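Local structure of yersinopine synthase (Yersinia pestis, 6C4M) at residues L23-L28 with V39-T44; A272-E277 with Q432-A437; D305-L310 with R411-L416. The protein catalyses the NADPH-dependent reductive condensation of pyruvate with an amino-acid-derived intermediate, the last step in making the metallophore yersinopine. All coordinates share one frame; numbering follows the deposited sequence.

Contact 1: L23-L28 with V39-T44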
loop_
_atom_site.group_PDB
_atom_site.type_symbol
_atom_site.label_atom_id
_atom_site.label_comp_id
_atom_site.label_asym_id
_atom_site.label_seq_id
_atom_site.Cartn_x
_atom_site.Cartn_y
_atom_site.Cartn_z
ATOM N N LEU A 23 -3.805 -49.139 -0.666
ATOM C CA LEU A 23 -3.267 -49.399 0.683
ATOM C C LEU A 23 -4.203 -48.874 1.772
ATOM O O LEU A 23 -4.620 -47.714 1.714
ATOM C CB LEU A 23 -1.904 -48.746 0.886
ATOM C CG LEU A 23 -0.749 -49.110 -0.036
ATOM C CD1 LEU A 23 0.552 -48.457 0.479
ATOM C CD2 LEU A 23 -0.590 -50.556 -0.128
ATOM N N PRO A 24 -4.519 -49.670 2.803
ATOM C CA PRO A 24 -5.288 -49.126 3.928
ATOM C C PRO A 24 -4.550 -47.940 4.536
ATOM O O PRO A 24 -3.359 -48.018 4.843
ATOM C CB PRO A 24 -5.393 -50.297 4.907
ATOM C CG PRO A 24 -4.390 -51.322 4.404
ATOM C CD PRO A 24 -4.268 -51.107 2.951
ATOM N N THR A 25 -5.263 -46.835 4.668
ATOM C CA THR A 25 -4.666 -45.553 5.018
ATOM C C THR A 25 -5.357 -44.997 6.242
ATOM O O THR A 25 -6.591 -44.920 6.279
ATOM C CB THR A 25 -4.761 -44.563 3.869
ATOM O OG1 THR A 25 -4.158 -45.153 2.717
ATOM C CG2 THR A 25 -4.010 -43.303 4.241
ATOM N N LEU A 26 -4.557 -44.633 7.242
ATOM C CA LEU A 26 -5.049 -44.032 8.480
ATOM C C LEU A 26 -4.649 -42.557 8.493
ATOM O O LEU A 26 -3.456 -42.226 8.515
ATOM C CB LEU A 26 -4.517 -44.777 9.707
ATOM C CG LEU A 26 -4.802 -44.077 11.055
ATOM C CD1 LEU A 26 -6.293 -43.749 11.194
ATOM C CD2 LEU A 26 -4.331 -44.915 12.259
ATOM N N ILE A 27 -5.644 -41.674 8.456
ATOM C CA ILE A 27 -5.409 -40.228 8.493
ATOM C C ILE A 27 -5.444 -39.756 9.949
ATOM O O ILE A 27 -6.490 -39.839 10.608
ATOM C CB ILE A 27 -6.453 -39.469 7.656
ATOM C CG1 ILE A 27 -6.418 -39.948 6.187
ATOM C CG2 ILE A 27 -6.221 -37.929 7.729
ATOM C CD1 ILE A 27 -7.458 -39.336 5.323
ATOM N N LEU A 28 -4.324 -39.208 10.442
ATOM C CA LEU A 28 -4.237 -38.737 11.831
ATOM C C LEU A 28 -4.524 -37.241 11.873
ATOM O O LEU A 28 -3.691 -36.413 11.476
ATOM C CB LEU A 28 -2.877 -39.026 12.447
ATOM C CG LEU A 28 -2.497 -40.509 12.479
ATOM C CD1 LEU A 28 -1.101 -40.640 13.058
ATOM C CD2 LEU A 28 -3.493 -41.383 13.296
ATOM N N VAL A 39 -11.418 -37.644 0.348
ATOM C CA VAL A 39 -12.097 -37.743 -0.942
ATOM C C VAL A 39 -11.089 -38.018 -2.044
ATOM O O VAL A 39 -11.309 -38.876 -2.909
ATOM C CB VAL A 39 -12.899 -36.456 -1.209
ATOM C CG1 VAL A 39 -13.318 -36.355 -2.675
ATOM C CG2 VAL A 39 -14.111 -36.412 -0.305
ATOM N N ASP A 40 -9.955 -37.312 -2.012
ATOM C CA ASP A 40 -8.930 -37.482 -3.036
ATOM C C ASP A 40 -8.366 -38.904 -3.047
ATOM O O ASP A 40 -8.093 -39.461 -4.119
ATOM C CB ASP A 40 -7.825 -36.451 -2.820
ATOM C CG ASP A 40 -8.231 -35.051 -3.308
ATOM O OD1 ASP A 40 -9.239 -34.958 -4.040
ATOM O OD2 ASP A 40 -7.558 -34.062 -2.959
ATOM N N ILE A 41 -8.197 -39.517 -1.870
ATOM C CA ILE A 41 -7.694 -40.888 -1.831
ATOM C C ILE A 41 -8.740 -41.849 -2.384
ATOM O O ILE A 41 -8.436 -42.722 -3.205
ATOM C CB ILE A 41 -7.285 -41.272 -0.397
ATOM C CG1 ILE A 41 -6.147 -40.368 0.078
ATOM C CG2 ILE A 41 -6.855 -42.751 -0.350
ATOM C CD1 ILE A 41 -5.792 -40.541 1.521
ATOM N N SER A 42 -9.983 -41.713 -1.919
ATOM C CA SER A 42 -11.079 -42.561 -2.368
ATOM C C SER A 42 -11.343 -42.407 -3.866
ATOM O O SER A 42 -11.788 -43.356 -4.525
ATOM C CB SER A 42 -12.335 -42.215 -1.565
ATOM O OG SER A 42 -13.394 -43.123 -1.817
ATOM N N ALA A 43 -11.078 -41.228 -4.423
ATOM C CA ALA A 43 -11.290 -41.016 -5.845
ATOM C C ALA A 43 -10.182 -41.637 -6.676
ATOM O O ALA A 43 -10.364 -41.838 -7.878
ATOM C CB ALA A 43 -11.376 -39.511 -6.157
ATOM N N THR A 44 -9.037 -41.923 -6.060
ATOM C CA THR A 44 -7.855 -42.402 -6.759
ATOM C C THR A 44 -7.703 -43.920 -6.676
ATOM O O THR A 44 -6.897 -44.485 -7.423
ATOM C CB THR A 44 -6.611 -41.699 -6.184
ATOM O OG1 THR A 44 -6.686 -40.293 -6.478
ATOM C CG2 THR A 44 -5.320 -42.225 -6.771
#

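Contact 2: A272-E277 with Q432-A437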
loop_
_atom_site.group_PDB
_atom_site.type_symbol
_atom_site.label_atom_id
_atom_site.label_comp_id
_atom_site.label_asym_id
_atom_site.label_seq_id
_atom_site.Cartn_x
_atom_site.Cartn_y
_atom_site.Cartn_z
ATOM N N ALA A 272 -2.597 -6.720 19.886
ATOM C CA ALA A 272 -3.963 -7.137 19.570
ATOM C C ALA A 272 -4.238 -8.533 20.104
ATOM O O ALA A 272 -5.340 -8.837 20.572
ATOM C CB ALA A 272 -4.178 -7.105 18.054
ATOM N N LEU A 273 -3.237 -9.386 20.037
ATOM C CA LEU A 273 -3.397 -10.770 20.458
ATOM C C LEU A 273 -3.638 -10.855 21.958
ATOM O O LEU A 273 -4.516 -11.595 22.420
ATOM C CB LEU A 273 -2.148 -11.546 20.068
ATOM C CG LEU A 273 -1.884 -12.857 20.792
ATOM C CD1 LEU A 273 -2.951 -13.859 20.361
ATOM C CD2 LEU A 273 -0.498 -13.335 20.444
ATOM N N PHE A 274 -2.865 -10.100 22.731
ATOM C CA PHE A 274 -2.865 -10.244 24.180
ATOM C C PHE A 274 -3.778 -9.261 24.908
ATOM O O PHE A 274 -3.943 -9.400 26.130
ATOM C CB PHE A 274 -1.444 -10.097 24.719
ATOM C CG PHE A 274 -0.573 -11.296 24.484
ATOM C CD1 PHE A 274 -0.896 -12.548 25.037
ATOM C CD2 PHE A 274 0.577 -11.183 23.738
ATOM C CE1 PHE A 274 -0.076 -13.667 24.822
ATOM C CE2 PHE A 274 1.396 -12.276 23.516
ATOM C CZ PHE A 274 1.073 -13.537 24.073
ATOM N N TYR A 275 -4.353 -8.272 24.206
ATOM C CA TYR A 275 -5.342 -7.337 24.752
ATOM C C TYR A 275 -6.631 -7.535 23.964
ATOM O O TYR A 275 -6.963 -6.736 23.074
ATOM C CB TYR A 275 -4.853 -5.893 24.653
ATOM C CG TYR A 275 -3.741 -5.572 25.610
ATOM C CD1 TYR A 275 -2.420 -5.808 25.266
ATOM C CD2 TYR A 275 -4.016 -5.054 26.892
ATOM C CE1 TYR A 275 -1.382 -5.510 26.163
ATOM C CE2 TYR A 275 -2.993 -4.786 27.788
ATOM C CZ TYR A 275 -1.685 -4.997 27.415
ATOM O OH TYR A 275 -0.659 -4.728 28.281
ATOM N N PRO A 276 -7.387 -8.591 24.261
ATOM C CA PRO A 276 -8.480 -8.997 23.366
ATOM C C PRO A 276 -9.556 -7.968 23.196
ATOM O O PRO A 276 -10.424 -8.157 22.334
ATOM C CB PRO A 276 -9.041 -10.249 24.045
ATOM C CG PRO A 276 -8.666 -10.113 25.458
ATOM C CD PRO A 276 -7.322 -9.433 25.456
ATOM N N GLU A 277 -9.551 -6.903 23.987
ATOM C CA GLU A 277 -10.613 -5.917 23.919
ATOM C C GLU A 277 -10.351 -4.825 22.894
ATOM O O GLU A 277 -11.278 -4.082 22.564
ATOM C CB GLU A 277 -10.829 -5.293 25.306
ATOM C CG GLU A 277 -12.278 -5.273 25.736
ATOM C CD GLU A 277 -12.957 -6.623 25.574
ATOM O OE1 GLU A 277 -12.443 -7.623 26.123
ATOM O OE2 GLU A 277 -13.990 -6.690 24.869
ATOM N N GLN A 432 12.160 -13.309 21.327
ATOM C CA GLN A 432 12.304 -12.504 22.533
ATOM C C GLN A 432 11.100 -11.606 22.722
ATOM O O GLN A 432 10.591 -11.457 23.837
ATOM C CB GLN A 432 13.575 -11.675 22.451
ATOM C CG GLN A 432 14.837 -12.465 22.595
ATOM C CD GLN A 432 16.051 -11.577 22.486
ATOM O OE1 GLN A 432 15.954 -10.447 22.002
ATOM N NE2 GLN A 432 17.195 -12.063 22.958
ATOM N N ARG A 433 10.639 -10.986 21.641
ATOM C CA ARG A 433 9.515 -10.065 21.733
ATOM C C ARG A 433 8.250 -10.814 22.118
ATOM O O ARG A 433 7.507 -10.387 23.009
ATOM C CB ARG A 433 9.349 -9.340 20.392
ATOM C CG ARG A 433 8.294 -8.259 20.355
ATOM C CD ARG A 433 7.971 -7.821 18.914
ATOM N NE ARG A 433 9.092 -7.189 18.202
ATOM C CZ ARG A 433 9.301 -7.311 16.893
ATOM N NH1 ARG A 433 8.462 -8.024 16.169
ATOM N NH2 ARG A 433 10.335 -6.708 16.296
ATOM N N PHE A 434 7.995 -11.955 21.456
ATOM C CA PHE A 434 6.851 -12.792 21.808
ATOM C C PHE A 434 6.904 -13.231 23.273
ATOM O O PHE A 434 5.903 -13.129 24.007
ATOM C CB PHE A 434 6.797 -14.053 20.923
ATOM C CG PHE A 434 5.796 -15.035 21.412
ATOM C CD1 PHE A 434 4.453 -14.817 21.163
ATOM C CD2 PHE A 434 6.174 -16.134 22.189
ATOM C CE1 PHE A 434 3.502 -15.689 21.620
ATOM C CE2 PHE A 434 5.225 -17.017 22.660
ATOM C CZ PHE A 434 3.880 -16.786 22.384
ATOM N N GLN A 435 8.043 -13.783 23.695
ATOM C CA GLN A 435 8.144 -14.332 25.047
ATOM C C GLN A 435 7.896 -13.257 26.107
ATOM O O GLN A 435 7.228 -13.512 27.112
ATOM C CB GLN A 435 9.520 -14.978 25.245
ATOM C CG GLN A 435 9.634 -16.035 26.354
ATOM C CD GLN A 435 8.540 -17.102 26.335
ATOM O OE1 GLN A 435 8.197 -17.664 25.292
ATOM N NE2 GLN A 435 7.973 -17.366 27.505
ATOM N N GLN A 436 8.416 -12.046 25.898
ATOM C CA GLN A 436 8.177 -10.973 26.871
ATOM C C GLN A 436 6.703 -10.590 26.934
ATOM O O GLN A 436 6.152 -10.406 28.022
ATOM C CB GLN A 436 9.026 -9.765 26.533
ATOM C CG GLN A 436 8.830 -8.591 27.497
ATOM C CD GLN A 436 9.867 -7.542 27.278
ATOM O OE1 GLN A 436 9.809 -6.803 26.299
ATOM N NE2 GLN A 436 10.875 -7.511 28.145
ATOM N N ALA A 437 6.040 -10.492 25.784
ATOM C CA ALA A 437 4.605 -10.210 25.759
ATOM C C ALA A 437 3.795 -11.337 26.392
ATOM O O ALA A 437 2.788 -11.093 27.073
ATOM C CB ALA A 437 4.145 -9.999 24.317
#

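Contact 3: D305-L310 with R411-L416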
loop_
_atom_site.group_PDB
_atom_site.type_symbol
_atom_site.label_atom_id
_atom_site.label_comp_id
_atom_site.label_asym_id
_atom_site.label_seq_id
_atom_site.Cartn_x
_atom_site.Cartn_y
_atom_site.Cartn_z
ATOM N N ASP A 305 17.009 -14.258 5.596
ATOM C CA ASP A 305 18.468 -14.355 5.703
ATOM C C ASP A 305 18.867 -15.400 6.741
ATOM O O ASP A 305 19.852 -16.116 6.555
ATOM C CB ASP A 305 19.097 -13.011 6.110
ATOM C CG ASP A 305 19.054 -11.972 5.038
ATOM O OD1 ASP A 305 19.140 -12.322 3.842
ATOM O OD2 ASP A 305 18.992 -10.782 5.423
ATOM N N ASP A 306 18.155 -15.445 7.872
ATOM C CA ASP A 306 18.489 -16.382 8.942
ATOM C C ASP A 306 18.303 -17.836 8.479
ATOM O O ASP A 306 19.145 -18.707 8.743
ATOM C CB ASP A 306 17.619 -16.108 10.171
ATOM C CG ASP A 306 17.985 -14.808 10.909
ATOM O OD1 ASP A 306 18.952 -14.113 10.521
ATOM O OD2 ASP A 306 17.296 -14.499 11.908
ATOM N N TYR A 307 17.178 -18.117 7.811
ATOM C CA TYR A 307 16.917 -19.468 7.338
ATOM C C TYR A 307 17.944 -19.883 6.292
ATOM O O TYR A 307 18.361 -21.036 6.253
ATOM C CB TYR A 307 15.507 -19.572 6.768
ATOM C CG TYR A 307 14.354 -19.508 7.770
ATOM C CD1 TYR A 307 14.470 -19.995 9.063
ATOM C CD2 TYR A 307 13.129 -18.984 7.390
ATOM C CE1 TYR A 307 13.390 -19.953 9.956
ATOM C CE2 TYR A 307 12.048 -18.937 8.269
ATOM C CZ TYR A 307 12.176 -19.409 9.547
ATOM O OH TYR A 307 11.076 -19.322 10.413
ATOM N N LYS A 308 18.392 -18.951 5.460
ATOM C CA LYS A 308 19.470 -19.273 4.532
ATOM C C LYS A 308 20.717 -19.722 5.284
ATOM O O LYS A 308 21.376 -20.700 4.887
ATOM C CB LYS A 308 19.786 -18.079 3.646
ATOM C CG LYS A 308 21.102 -18.151 2.896
ATOM C CD LYS A 308 21.211 -16.863 2.056
ATOM C CE LYS A 308 22.455 -16.824 1.219
ATOM N NZ LYS A 308 23.660 -16.981 2.054
ATOM N N ARG A 309 21.060 -19.013 6.364
ATOM C CA ARG A 309 22.198 -19.408 7.191
ATOM C C ARG A 309 22.016 -20.811 7.741
ATOM O O ARG A 309 22.952 -21.617 7.729
ATOM C CB ARG A 309 22.389 -18.437 8.358
ATOM C CG ARG A 309 23.751 -17.758 8.384
ATOM C CD ARG A 309 23.926 -16.749 9.570
ATOM N NE ARG A 309 22.845 -15.755 9.662
ATOM C CZ ARG A 309 22.698 -14.718 8.843
ATOM N NH1 ARG A 309 23.562 -14.528 7.855
ATOM N NH2 ARG A 309 21.679 -13.872 9.003
ATOM N N LEU A 310 20.823 -21.102 8.272
ATOM C CA LEU A 310 20.578 -22.399 8.894
ATOM C C LEU A 310 20.560 -23.509 7.858
ATOM O O LEU A 310 21.206 -24.546 8.036
ATOM C CB LEU A 310 19.254 -22.372 9.664
ATOM C CG LEU A 310 18.838 -23.675 10.346
ATOM C CD1 LEU A 310 19.912 -24.141 11.301
ATOM C CD2 LEU A 310 17.513 -23.502 11.087
ATOM N N ARG A 411 10.882 -21.682 17.280
ATOM C CA ARG A 411 11.730 -21.986 18.430
ATOM C C ARG A 411 12.524 -23.263 18.211
ATOM O O ARG A 411 13.718 -23.328 18.535
ATOM C CB ARG A 411 10.901 -22.111 19.704
ATOM C CG ARG A 411 11.747 -22.513 20.941
ATOM C CD ARG A 411 10.955 -22.404 22.234
ATOM N NE ARG A 411 10.344 -21.075 22.341
ATOM C CZ ARG A 411 9.733 -20.613 23.416
ATOM N NH1 ARG A 411 9.680 -21.372 24.506
ATOM N NH2 ARG A 411 9.201 -19.381 23.404
ATOM N N THR A 412 11.879 -24.305 17.676
ATOM C CA THR A 412 12.610 -25.539 17.403
ATOM C C THR A 412 13.818 -25.254 16.518
ATOM O O THR A 412 14.935 -25.696 16.815
ATOM C CB THR A 412 11.686 -26.587 16.761
ATOM O OG1 THR A 412 10.678 -27.001 17.709
ATOM C CG2 THR A 412 12.492 -27.831 16.336
ATOM N N LEU A 413 13.623 -24.472 15.445
ATOM C CA LEU A 413 14.729 -24.168 14.537
ATOM C C LEU A 413 15.777 -23.267 15.172
ATOM O O LEU A 413 16.977 -23.433 14.907
ATOM C CB LEU A 413 14.183 -23.548 13.263
ATOM C CG LEU A 413 13.291 -24.472 12.449
ATOM C CD1 LEU A 413 12.497 -23.757 11.360
ATOM C CD2 LEU A 413 14.157 -25.502 11.823
ATOM N N LEU A 414 15.360 -22.323 16.012
ATOM C CA LEU A 414 16.324 -21.478 16.708
ATOM C C LEU A 414 17.188 -22.299 17.646
ATOM O O LEU A 414 18.395 -22.057 17.755
ATOM C CB LEU A 414 15.608 -20.381 17.502
ATOM C CG LEU A 414 16.514 -19.306 18.118
ATOM C CD1 LEU A 414 17.203 -18.489 17.036
ATOM C CD2 LEU A 414 15.709 -18.361 18.983
ATOM N N LEU A 415 16.585 -23.259 18.350
ATOM C CA LEU A 415 17.373 -24.129 19.218
ATOM C C LEU A 415 18.325 -24.992 18.407
ATOM O O LEU A 415 19.491 -25.164 18.787
ATOM C CB LEU A 415 16.464 -25.008 20.081
ATOM C CG LEU A 415 15.679 -24.181 21.108
ATOM C CD1 LEU A 415 14.581 -24.997 21.767
ATOM C CD2 LEU A 415 16.638 -23.663 22.160
ATOM N N LEU A 416 17.862 -25.487 17.253
ATOM C CA LEU A 416 18.735 -26.251 16.368
ATOM C C LEU A 416 19.906 -25.407 15.902
ATOM O O LEU A 416 21.056 -25.869 15.886
ATOM C CB LEU A 416 17.946 -26.754 15.162
ATOM C CG LEU A 416 18.752 -27.535 14.112
ATOM C CD1 LEU A 416 19.374 -28.810 14.737
ATOM C CD2 LEU A 416 17.877 -27.875 12.906
#

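Contact 1: L23-L28 with V39-T44
I41, on helix 32-44, meets the strand 25-28 through one methyl: its CD1 lies 4.3 Å from T25 CG2 and also 4.3 Å from I27 CD1. T25 and I27 are two positions apart on the strand, so both turn their side chains to the same side of the sheet, and the helix lies over that side. With CD1 anti to CA (chi2 173°), the I41 chain reaches the strand and its end rests over the gap between T25 CG2 and I27 CD1. I27 is likewise extended (chi2 176°) and meets it methyl to methyl. The touch is purely apolar and no hydrogen bond crosses; with the nearest CA atoms, those of T25 and I41, 8.8 Å apart, side-chain ends alone bridge the two backbones. T25 divides its branches: CG2 faces the helix, while OG1 turns back to the carbonyl O of L23, 2.8 Å away, approaching from above the carbonyl plane (37° out of it), and is also hydrogen-bonded to R107 NH1. This buried, apolar side is completed by L49 of strand 49-52 and W229 of helix 225-235, both touched by I41. By contrast, S42 and A43 are exposed to solvent. D40 and T44 form the flank facing helix 225-235: T44 OG1 is hydrogen-bonded to D40 O at 2.9 Å, and the buried D40 carboxylate, which takes no part in the strand contact, is held by R236, H237 and Y169. Strand 25-28, helix 32-44 and strand 49-52 form the beta-alpha-beta unit of a Rossmann-type dinucleotide fold; the turn after the strand and the first residues of the helix carry A30, G31, P32 and A33, which bind NADP(+), and the I27 side chain lies about 8 Å from the bound cofactor.

Contact 2: A272-E277 with Q432-A437
The C-terminal end of helix 267-274 meets the middle of helix 425-445, the backbones coming nearest at F274 and A437, whose CA atoms are 7.6 Å apart; Y275 is the first residue to leave helical torsions. F274 carries the contact. Its CG stands anti to the carbonyl carbon (chi1 -75°), which directs the ring across to the other helix, where the small A437 allows a close approach: F274 CE2 is 3.7 Å from A437 CB. The A437 backbone lies over one ring face, with A437 O 3.9 Å above the plane and over the ring centre. On the opposite face of the same ring sits L273 CD2, 3.8 Å above the plane but offset toward the rim, so the phenyl is held between its own helix and the partner. F434 reaches the edge of this ring, its CE1 4.1 Å from F274 CZ, and the two side chains cross at about a right angle. F434 in turn packs on P403 and V407 of helix 401-419 and on L270, while the F274 ring also meets F441 one turn beyond A437. Outside the contact, Y275 makes a cation-pi contact with R444. A backbone carbonyl oxygen thus packs on the ring face among otherwise apolar surfaces; no hydrogen bond crosses, so the two segments are held to each other by van der Waals packing.

Contact 3: D305-L310 with R411-L416
L310 and L413 form the centre of this helix-to-helix contact. L310 CD2 sits 4.0 Å from L413 CD2 and 3.9 Å from L413 O, so a single methyl packs on both the side chain and the backbone of the other helix. With chi1 at 179°, L310 swings its CG to the side opposite the backbone N, carrying the isobutyl group out to L413, and the two leucines cross at about a right angle. The other branch of L413 serves a second partner: CD1 lies 4.2 Å from Y307 CE1, approaching the ring obliquely. L416, one turn past L413, also turns toward the helix 294-313 but stays at the fringe. In the next shell the tyrosine is fixed at its far end, with Y307 OH hydrogen-bonded to N257 O and the ring edge-to-face with Y258. The Y307 side chain lies about 8 Å from that of H260, the probable proton donor/acceptor of the active site. Outside the apolar centre, R309 and D306 form a salt bridge along their own helix: R309 NH2 lies 3.1 Å from D306 OD1, which accepts through its anti lone pair, nearly in the guanidinium plane. The other carboxylate oxygen of D306 takes the backbone N of A427, and R309 NE bonds to V423 O, tying helix 294-313 to the start of helix 425-445 and the loop before it. Helix 401-419 thus has 294-313 against L413, helix 425-445 against L414, and helix 459-471 against T412 and L415, among helices and the loops that join them.

Contact 1 comes first along the chain and closes before the others open; contact 3 then falls wholly between the two segments of contact 2. Contact 1 belongs to the sheet-based, NADP-binding part of the fold. Its centre is 40 Å from that of contact 2 and 34 Å from that of contact 3, both across the centre of the chain. Contacts 2 and 3 are 23 Å apart by centres and belong to one helical assembly: helices 267-274 and 294-313 are consecutive, as are 401-419 and 425-445, and Q435 OE1 probably accepts a hydrogen bond from R411 NH2 at 2.7 Å. The three contacts thus sample the Rossmann-type cofactor-binding part and the helical part, the latter lying close to H260.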